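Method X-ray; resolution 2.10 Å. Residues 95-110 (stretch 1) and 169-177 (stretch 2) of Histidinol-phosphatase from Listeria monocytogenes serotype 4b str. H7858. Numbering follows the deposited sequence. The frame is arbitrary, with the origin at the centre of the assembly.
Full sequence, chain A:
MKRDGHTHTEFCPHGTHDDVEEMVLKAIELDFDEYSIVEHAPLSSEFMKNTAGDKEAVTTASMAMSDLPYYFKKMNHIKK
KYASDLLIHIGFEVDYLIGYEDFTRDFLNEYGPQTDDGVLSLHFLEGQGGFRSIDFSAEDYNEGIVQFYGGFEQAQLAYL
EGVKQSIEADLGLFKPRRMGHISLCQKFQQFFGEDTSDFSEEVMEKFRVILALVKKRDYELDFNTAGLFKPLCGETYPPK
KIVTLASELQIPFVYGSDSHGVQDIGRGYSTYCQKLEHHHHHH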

ATOM      1  N   ASP A  95       2.345  -0.997  -7.717  1.00 23.27           N
ATOM      2  CA  ASP A  95       1.601   0.236  -8.063  1.00 22.52           C
ATOM      3  C   ASP A  95       0.530  -0.131  -9.089  1.00 23.21           C
ATOM      4  O   ASP A  95       0.869  -0.775 -10.117  1.00 24.25           O
ATOM      5  CB  ASP A  95       2.528   1.323  -8.603  1.00 23.34           C
ATOM      6  CG  ASP A  95       3.153   2.116  -7.482  1.00 24.91           C
ATOM      7  OD1 ASP A  95       2.501   3.090  -7.011  1.00 27.45           O
ATOM      8  OD2 ASP A  95       4.231   1.704  -7.047  1.00 28.38           O
ATOM      9  N   TYR A  96      -0.708   0.273  -8.826  1.00 21.54           N
ATOM     10  CA  TYR A  96      -1.731   0.420  -9.879  1.00 23.07           C
ATOM     11  C   TYR A  96      -1.433   1.757 -10.571  1.00 24.01           C
ATOM     12  O   TYR A  96      -1.548   2.835  -9.937  1.00 21.72           O
ATOM     13  CB  TYR A  96      -3.160   0.295  -9.354  1.00 22.00           C
ATOM     14  CG  TYR A  96      -4.139   0.347 -10.489  1.00 23.41           C
ATOM     15  CD1 TYR A  96      -4.216  -0.702 -11.403  1.00 23.81           C
ATOM     16  CD2 TYR A  96      -4.898   1.476 -10.736  1.00 25.12           C
ATOM     17  CE1 TYR A  96      -5.056  -0.637 -12.503  1.00 22.87           C
ATOM     18  CE2 TYR A  96      -5.762   1.540 -11.818  1.00 26.27           C
ATOM     19  CZ  TYR A  96      -5.832   0.481 -12.702  1.00 23.11           C
ATOM     20  OH  TYR A  96      -6.665   0.550 -13.761  1.00 26.59           O
ATOM     21  N   LEU A  97      -0.978   1.675 -11.822  1.00 25.52           N
ATOM     22  CA  LEU A  97      -0.635   2.853 -12.663  1.00 26.93           C
ATOM     23  C   LEU A  97      -1.746   3.033 -13.708  1.00 24.96           C
ATOM     24  O   LEU A  97      -1.825   2.230 -14.671  1.00 24.40           O
ATOM     25  CB  LEU A  97       0.740   2.618 -13.300  1.00 26.48           C
ATOM     26  CG  LEU A  97       1.909   2.454 -12.324  1.00 28.10           C
ATOM     27  CD1 LEU A  97       3.203   2.154 -13.075  1.00 30.04           C
ATOM     28  CD2 LEU A  97       2.097   3.680 -11.422  1.00 26.17           C
ATOM     29  N   ILE A  98      -2.594   4.032 -13.485  1.00 25.76           N
ATOM     30  CA  ILE A  98      -3.773   4.335 -14.351  1.00 27.08           C
ATOM     31  C   ILE A  98      -3.264   4.597 -15.775  1.00 30.19           C
ATOM     32  O   ILE A  98      -2.361   5.445 -15.941  1.00 30.04           O
ATOM     33  CB  ILE A  98      -4.560   5.523 -13.771  1.00 30.55           C
ATOM     34  CG1 ILE A  98      -5.171   5.165 -12.412  1.00 28.12           C
ATOM     35  CG2 ILE A  98      -5.626   6.012 -14.759  1.00 31.52           C
ATOM     36  CD1 ILE A  98      -5.455   6.352 -11.539  1.00 29.09           C
ATOM     37  N   GLY A  99      -3.759   3.823 -16.741  1.00 31.38           N
ATOM     38  CA  GLY A  99      -3.376   3.912 -18.157  1.00 31.78           C
ATOM     39  C   GLY A  99      -2.154   3.067 -18.485  1.00 32.36           C
ATOM     40  O   GLY A  99      -1.776   3.071 -19.653  1.00 33.47           O
ATOM     41  N   TYR A 100      -1.538   2.366 -17.518  1.00 29.49           N
ATOM     42  CA  TYR A 100      -0.345   1.512 -17.776  1.00 30.23           C
ATOM     43  C   TYR A 100      -0.596   0.049 -17.359  1.00 29.81           C
ATOM     44  O   TYR A 100       0.366  -0.643 -16.943  1.00 28.53           O
ATOM     45  CB  TYR A 100       0.874   2.120 -17.077  1.00 30.69           C
ATOM     46  CG  TYR A 100       1.280   3.447 -17.660  1.00 29.97           C
ATOM     47  CD1 TYR A 100       0.627   4.604 -17.284  1.00 28.56           C
ATOM     48  CD2 TYR A 100       2.270   3.540 -18.621  1.00 32.15           C
ATOM     49  CE1 TYR A 100       0.968   5.831 -17.817  1.00 30.29           C
ATOM     50  CE2 TYR A 100       2.636   4.767 -19.160  1.00 33.64           C
ATOM     51  CZ  TYR A 100       1.969   5.909 -18.763  1.00 32.32           C
ATOM     52  OH  TYR A 100       2.286   7.120 -19.293  1.00 39.09           O
ATOM     53  N   GLU A 101      -1.836  -0.432 -17.486  1.00 30.86           N
ATOM     54  CA  GLU A 101      -2.212  -1.832 -17.139  1.00 32.17           C
ATOM     55  C   GLU A 101      -1.342  -2.813 -17.933  1.00 31.81           C
ATOM     56  O   GLU A 101      -0.965  -3.845 -17.365  1.00 31.96           O
ATOM     57  CB  GLU A 101      -3.707  -2.074 -17.370  1.00 33.54           C
ATOM     58  CG  GLU A 101      -4.561  -1.340 -16.356  1.00 36.53           C
ATOM     59  CD  GLU A 101      -6.039  -1.659 -16.370  1.00 40.77           C
ATOM     60  OE1 GLU A 101      -6.503  -2.408 -17.293  1.00 38.83           O
ATOM     61  OE2 GLU A 101      -6.738  -1.155 -15.454  1.00 45.00           O
ATOM     62  N   ASP A 102      -1.032  -2.518 -19.197  1.00 32.23           N
ATOM     63  CA  ASP A 102      -0.212  -3.429 -20.039  1.00 36.09           C
ATOM     64  C   ASP A 102       1.151  -3.621 -19.369  1.00 32.59           C
ATOM     65  O   ASP A 102       1.601  -4.777 -19.278  1.00 29.84           O
ATOM     66  CB  ASP A 102      -0.053  -2.940 -21.485  1.00 38.33           C
ATOM     67  CG  ASP A 102      -1.341  -2.969 -22.294  1.00 44.70           C
ATOM     68  OD1 ASP A 102      -2.343  -3.492 -21.769  1.00 47.48           O
ATOM     69  OD2 ASP A 102      -1.344  -2.444 -23.439  1.00 51.61           O
ATOM     70  N   PHE A 103       1.804  -2.543 -18.939  1.00 31.03           N
ATOM     71  CA  PHE A 103       3.120  -2.629 -18.253  1.00 30.26           C
ATOM     72  C   PHE A 103       2.956  -3.523 -17.017  1.00 28.01           C
ATOM     73  O   PHE A 103       3.746  -4.432 -16.808  1.00 27.77           O
ATOM     74  CB  PHE A 103       3.677  -1.259 -17.848  1.00 32.34           C
ATOM     75  CG  PHE A 103       4.773  -1.362 -16.821  1.00 30.28           C
ATOM     76  CD1 PHE A 103       6.070  -1.678 -17.197  1.00 31.64           C
ATOM     77  CD2 PHE A 103       4.484  -1.253 -15.464  1.00 32.79           C
ATOM     78  CE1 PHE A 103       7.066  -1.825 -16.245  1.00 30.42           C
ATOM     79  CE2 PHE A 103       5.481  -1.404 -14.509  1.00 30.36           C
ATOM     80  CZ  PHE A 103       6.765  -1.692 -14.902  1.00 30.35           C
ATOM     81  N   THR A 104       1.945  -3.265 -16.196  1.00 26.63           N
ATOM     82  CA  THR A 104       1.803  -3.951 -14.896  1.00 26.34           C
ATOM     83  C   THR A 104       1.541  -5.444 -15.140  1.00 25.46           C
ATOM     84  O   THR A 104       2.154  -6.266 -14.460  1.00 24.80           O
ATOM     85  CB  THR A 104       0.729  -3.262 -14.051  1.00 26.81           C
ATOM     86  OG1 THR A 104       1.082  -1.879 -13.969  1.00 26.28           O
ATOM     87  CG2 THR A 104       0.598  -3.884 -12.679  1.00 25.81           C
ATOM     88  N   ARG A 105       0.672  -5.759 -16.094  1.00 26.59           N
ATOM     89  CA  ARG A 105       0.304  -7.143 -16.488  1.00 32.09           C
ATOM     90  C   ARG A 105       1.576  -7.867 -16.960  1.00 31.33           C
ATOM     91  O   ARG A 105       1.791  -9.015 -16.525  1.00 28.26           O
ATOM     92  CB  ARG A 105      -0.819  -7.118 -17.542  1.00 32.70           C
ATOM     93  CG  ARG A 105      -1.320  -8.489 -17.981  1.00 35.20           C
ATOM     94  CD  ARG A 105      -2.337  -8.437 -19.115  1.00 35.35           C
ATOM     95  NE  ARG A 105      -3.389  -7.492 -18.809  1.00 39.28           N
ATOM     96  CZ  ARG A 105      -3.587  -6.320 -19.419  1.00 42.83           C
ATOM     97  NH1 ARG A 105      -2.825  -5.932 -20.433  1.00 46.69           N
ATOM     98  NH2 ARG A 105      -4.570  -5.538 -19.013  1.00 40.43           N
ATOM     99  N   ASP A 106       2.389  -7.234 -17.817  1.00 31.65           N
ATOM    100  CA  ASP A 106       3.636  -7.850 -18.346  1.00 32.89           C
ATOM    101  C   ASP A 106       4.603  -8.100 -17.186  1.00 30.27           C
ATOM    102  O   ASP A 106       5.213  -9.162 -17.150  1.00 31.33           O
ATOM    103  CB  ASP A 106       4.280  -6.985 -19.425  1.00 37.58           C
ATOM    104  CG  ASP A 106       3.492  -6.942 -20.727  1.00 45.69           C
ATOM    105  OD1 ASP A 106       2.502  -7.706 -20.857  1.00 44.38           O
ATOM    106  OD2 ASP A 106       3.872  -6.132 -21.606  1.00 55.82           O
ATOM    107  N   PHE A 107       4.709  -7.162 -16.246  1.00 28.89           N
ATOM    108  CA  PHE A 107       5.621  -7.288 -15.085  1.00 27.64           C
ATOM    109  C   PHE A 107       5.162  -8.485 -14.234  1.00 27.50           C
ATOM    110  O   PHE A 107       5.987  -9.347 -13.865  1.00 26.04           O
ATOM    111  CB  PHE A 107       5.677  -5.989 -14.275  1.00 27.39           C
ATOM    112  CG  PHE A 107       6.431  -6.147 -12.980  1.00 28.36           C
ATOM    113  CD1 PHE A 107       7.804  -5.988 -12.935  1.00 31.78           C
ATOM    114  CD2 PHE A 107       5.775  -6.517 -11.820  1.00 30.35           C
ATOM    115  CE1 PHE A 107       8.502  -6.180 -11.752  1.00 30.58           C
ATOM    116  CE2 PHE A 107       6.469  -6.683 -10.630  1.00 29.00           C
ATOM    117  CZ  PHE A 107       7.831  -6.531 -10.609  1.00 29.86           C
ATOM    118  N   LEU A 108       3.867  -8.541 -13.921  1.00 25.97           N
ATOM    119  CA  LEU A 108       3.311  -9.612 -13.057  1.00 26.50           C
ATOM    120  C   LEU A 108       3.422 -10.969 -13.763  1.00 27.14           C
ATOM    121  O   LEU A 108       3.764 -11.944 -13.078  1.00 28.32           O
ATOM    122  CB  LEU A 108       1.867  -9.257 -12.714  1.00 25.06           C
ATOM    123  CG  LEU A 108       1.702  -8.098 -11.738  1.00 26.26           C
ATOM    124  CD1 LEU A 108       0.235  -7.686 -11.642  1.00 28.28           C
ATOM    125  CD2 LEU A 108       2.218  -8.497 -10.377  1.00 26.84           C
ATOM    126  N   ASN A 109       3.149 -11.041 -15.068  1.00 26.73           N
ATOM    127  CA  ASN A 109       3.306 -12.313 -15.823  1.00 30.39           C
ATOM    128  C   ASN A 109       4.777 -12.747 -15.782  1.00 32.02           C
ATOM    129  O   ASN A 109       5.014 -13.956 -15.685  1.00 32.68           O
ATOM    130  CB  ASN A 109       2.771 -12.238 -17.257  1.00 30.21           C
ATOM    131  CG  ASN A 109       1.252 -12.186 -17.326  1.00 32.07           C
ATOM    132  OD1 ASN A 109       0.708 -11.790 -18.348  1.00 34.52           O
ATOM    133  ND2 ASN A 109       0.548 -12.593 -16.281  1.00 28.09           N
ATOM    134  N   GLU A 110       5.742 -11.826 -15.836  1.00 32.10           N
ATOM    135  CA  GLU A 110       7.177 -12.229 -15.836  1.00 35.66           C
ATOM    136  C   GLU A 110       7.624 -12.644 -14.421  1.00 32.74           C
ATOM    137  O   GLU A 110       8.235 -13.693 -14.300  1.00 32.35           O
ATOM    138  CB  GLU A 110       8.079 -11.130 -16.395  1.00 40.18           C
ATOM    139  CG  GLU A 110       9.544 -11.522 -16.370  1.00 47.95           C
ATOM    140  CD  GLU A 110      10.481 -10.692 -17.236  1.00 57.90           C
ATOM    141  OE1 GLU A 110      10.052  -9.617 -17.714  1.00 60.58           O
ATOM    142  OE2 GLU A 110      11.645 -11.122 -17.430  1.00 63.45           O
ATOM    143  N   ALA A 169      -9.389  -4.063 -12.427  1.00 25.11           N
ATOM    144  CA  ALA A 169      -8.337  -4.265 -13.454  1.00 32.02           C
ATOM    145  C   ALA A 169      -8.061  -5.768 -13.688  1.00 33.79           C
ATOM    146  O   ALA A 169      -7.959  -6.536 -12.722  1.00 29.17           O
ATOM    147  CB  ALA A 169      -7.082  -3.547 -13.056  1.00 30.80           C
ATOM    148  N   ASP A 170      -7.920  -6.150 -14.949  1.00 33.40           N
ATOM    149  CA  ASP A 170      -7.380  -7.460 -15.394  1.00 36.92           C
ATOM    150  C   ASP A 170      -5.857  -7.319 -15.474  1.00 35.14           C
ATOM    151  O   ASP A 170      -5.371  -6.800 -16.484  1.00 36.51           O
ATOM    152  CB  ASP A 170      -8.011  -7.867 -16.737  1.00 41.14           C
ATOM    153  CG  ASP A 170      -7.218  -8.903 -17.527  1.00 50.15           C
ATOM    154  OD1 ASP A 170      -6.442  -9.666 -16.887  1.00 54.21           O
ATOM    155  OD2 ASP A 170      -7.352  -8.933 -18.789  1.00 52.57           O
ATOM    156  N   LEU A 171      -5.121  -7.764 -14.458  1.00 32.85           N
ATOM    157  CA  LEU A 171      -3.635  -7.710 -14.449  1.00 29.36           C
ATOM    158  C   LEU A 171      -3.082  -9.140 -14.489  1.00 30.37           C
ATOM    159  O   LEU A 171      -1.919  -9.384 -14.089  1.00 28.70           O
ATOM    160  CB  LEU A 171      -3.181  -6.933 -13.215  1.00 29.35           C
ATOM    161  CG  LEU A 171      -3.683  -5.477 -13.166  1.00 30.96           C
ATOM    162  CD1 LEU A 171      -3.246  -4.778 -11.901  1.00 30.82           C
ATOM    163  CD2 LEU A 171      -3.227  -4.683 -14.388  1.00 29.51           C
ATOM    164  N   GLY A 172      -3.894 -10.064 -14.985  1.00 29.06           N
ATOM    165  CA  GLY A 172      -3.513 -11.470 -15.208  1.00 29.03           C
ATOM    166  C   GLY A 172      -3.580 -12.297 -13.920  1.00 28.29           C
ATOM    167  O   GLY A 172      -4.053 -11.786 -12.889  1.00 25.01           O
ATOM    168  N   LEU A 173      -3.068 -13.518 -13.978  1.00 27.61           N
ATOM    169  CA  LEU A 173      -3.196 -14.545 -12.921  1.00 29.11           C
ATOM    170  C   LEU A 173      -2.478 -14.090 -11.652  1.00 28.16           C
ATOM    171  O   LEU A 173      -2.932 -14.477 -10.565  1.00 31.19           O
ATOM    172  CB  LEU A 173      -2.580 -15.838 -13.462  1.00 30.71           C
ATOM    173  CG  LEU A 173      -2.527 -17.012 -12.493  1.00 33.44           C
ATOM    174  CD1 LEU A 173      -3.907 -17.328 -11.903  1.00 32.59           C
ATOM    175  CD2 LEU A 173      -1.957 -18.218 -13.210  1.00 34.49           C
ATOM    176  N   PHE A 174      -1.388 -13.327 -11.771  1.00 25.59           N
ATOM    177  CA  PHE A 174      -0.496 -12.979 -10.635  1.00 25.79           C
ATOM    178  C   PHE A 174      -0.861 -11.613 -10.030  1.00 25.81           C
ATOM    179  O   PHE A 174      -0.127 -11.147  -9.170  1.00 26.05           O
ATOM    180  CB  PHE A 174       0.962 -13.072 -11.079  1.00 25.79           C
ATOM    181  CG  PHE A 174       1.332 -14.454 -11.551  1.00 28.48           C
ATOM    182  CD1 PHE A 174       1.568 -15.480 -10.641  1.00 29.19           C
ATOM    183  CD2 PHE A 174       1.426 -14.745 -12.910  1.00 29.64           C
ATOM    184  CE1 PHE A 174       1.903 -16.752 -11.087  1.00 30.21           C
ATOM    185  CE2 PHE A 174       1.767 -16.016 -13.348  1.00 30.30           C
ATOM    186  CZ  PHE A 174       1.993 -17.020 -12.436  1.00 30.73           C
ATOM    187  N   LYS A 175      -1.983 -11.000 -10.436  1.00 26.24           N
ATOM    188  CA  LYS A 175      -2.508  -9.782  -9.770  1.00 24.84           C
ATOM    189  C   LYS A 175      -2.633 -10.067  -8.275  1.00 22.81           C
ATOM    190  O   LYS A 175      -3.193 -11.078  -7.865  1.00 24.39           O
ATOM    191  CB  LYS A 175      -3.866  -9.370 -10.333  1.00 24.24           C
ATOM    192  CG  LYS A 175      -4.415  -8.076  -9.768  1.00 23.15           C
ATOM    193  CD  LYS A 175      -5.811  -7.834 -10.208  1.00 25.03           C
ATOM    194  CE  LYS A 175      -6.391  -6.574  -9.591  1.00 24.18           C
ATOM    195  NZ  LYS A 175      -7.806  -6.390  -9.999  1.00 24.69           N
ATOM    196  N   PRO A 176      -2.097  -9.198  -7.407  1.00 22.05           N
ATOM    197  CA  PRO A 176      -2.365  -9.300  -5.979  1.00 21.12           C
ATOM    198  C   PRO A 176      -3.871  -9.293  -5.705  1.00 22.77           C
ATOM    199  O   PRO A 176      -4.614  -8.672  -6.454  1.00 23.16           O
ATOM    200  CB  PRO A 176      -1.745  -8.026  -5.403  1.00 21.75           C
ATOM    201  CG  PRO A 176      -0.642  -7.710  -6.384  1.00 22.35           C
ATOM    202  CD  PRO A 176      -1.193  -8.094  -7.747  1.00 22.66           C
ATOM    203  N   ARG A 177      -4.285  -9.953  -4.625  1.00 24.11           N
ATOM    204  CA  ARG A 177      -5.698 -10.001  -4.198  1.00 23.79           C
ATOM    205  C   ARG A 177      -5.898  -9.195  -2.918  1.00 23.60           C
ATOM    206  O   ARG A 177      -7.032  -9.224  -2.383  1.00 25.79           O
ATOM    207  CB  ARG A 177      -6.091 -11.462  -4.063  1.00 27.63           C
ATOM    208  CG  ARG A 177      -6.038 -12.151  -5.419  1.00 31.55           C
ATOM    209  CD  ARG A 177      -6.693 -13.476  -5.388  1.00 31.67           C
ATOM    210  NE  ARG A 177      -6.571 -14.144  -6.678  1.00 36.18           N
ATOM    211  CZ  ARG A 177      -6.699 -15.455  -6.832  1.00 33.44           C
ATOM    212  NH1 ARG A 177      -6.947 -16.195  -5.761  1.00 35.16           N
ATOM    213  NH2 ARG A 177      -6.586 -16.008  -8.032  1.00 32.69           N
TER
HETATM  214  O   HOH W   1      -8.412  -4.196 -16.961  1.00 28.82           O
HETATM  215  O   HOH W   2      -1.615 -13.955 -16.399  1.00 35.42           O

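The contact buries 546 Å², summed over both stretches, between a helix beginning at Glu 101 and an irregular segment that runs past it. CA atoms approach most closely at Arg 105 and Leu 171, 4.5 Å apart.

Leu 171 has the largest covered area, 108 Å². Its CA-to-CB bond points sideways, but the m,t rotamer carries the branched end nearer the helix: CD1 lies 4.0 Å from Thr 104 CG2 and 4.2 Å from Tyr 96 CD1, near the plane of that ring, while CD2 lies 3.8 Å from Glu 101 O.

The CA-to-CB bond of Leu 108, with 90 Å² covered, points toward the segment. Leu 108 CD1 sits 3.8 Å from Leu 171 CB and 4.2 Å from Pro 176 CD; such apolar van der Waals contacts keep the methyls of both buried leucines from water. Phe 174, the third residue of the type I turn from Gly 172 to Lys 175, places CB 3.6 Å from Leu 108 O.

Polar bonding centres on Arg 105. Asp 170 O accepts from both NE (3.1 Å, 141°) and NH2 (2.9 Å, 149°) of Arg 105. Arg 105 NH1 forms a salt bridge with Asp 102 OD1 at 2.8 Å. Water 1 adds a bridge, donating to Glu 101 OE1 (2.6 Å) and accepting from Asp 170 N (2.8 Å).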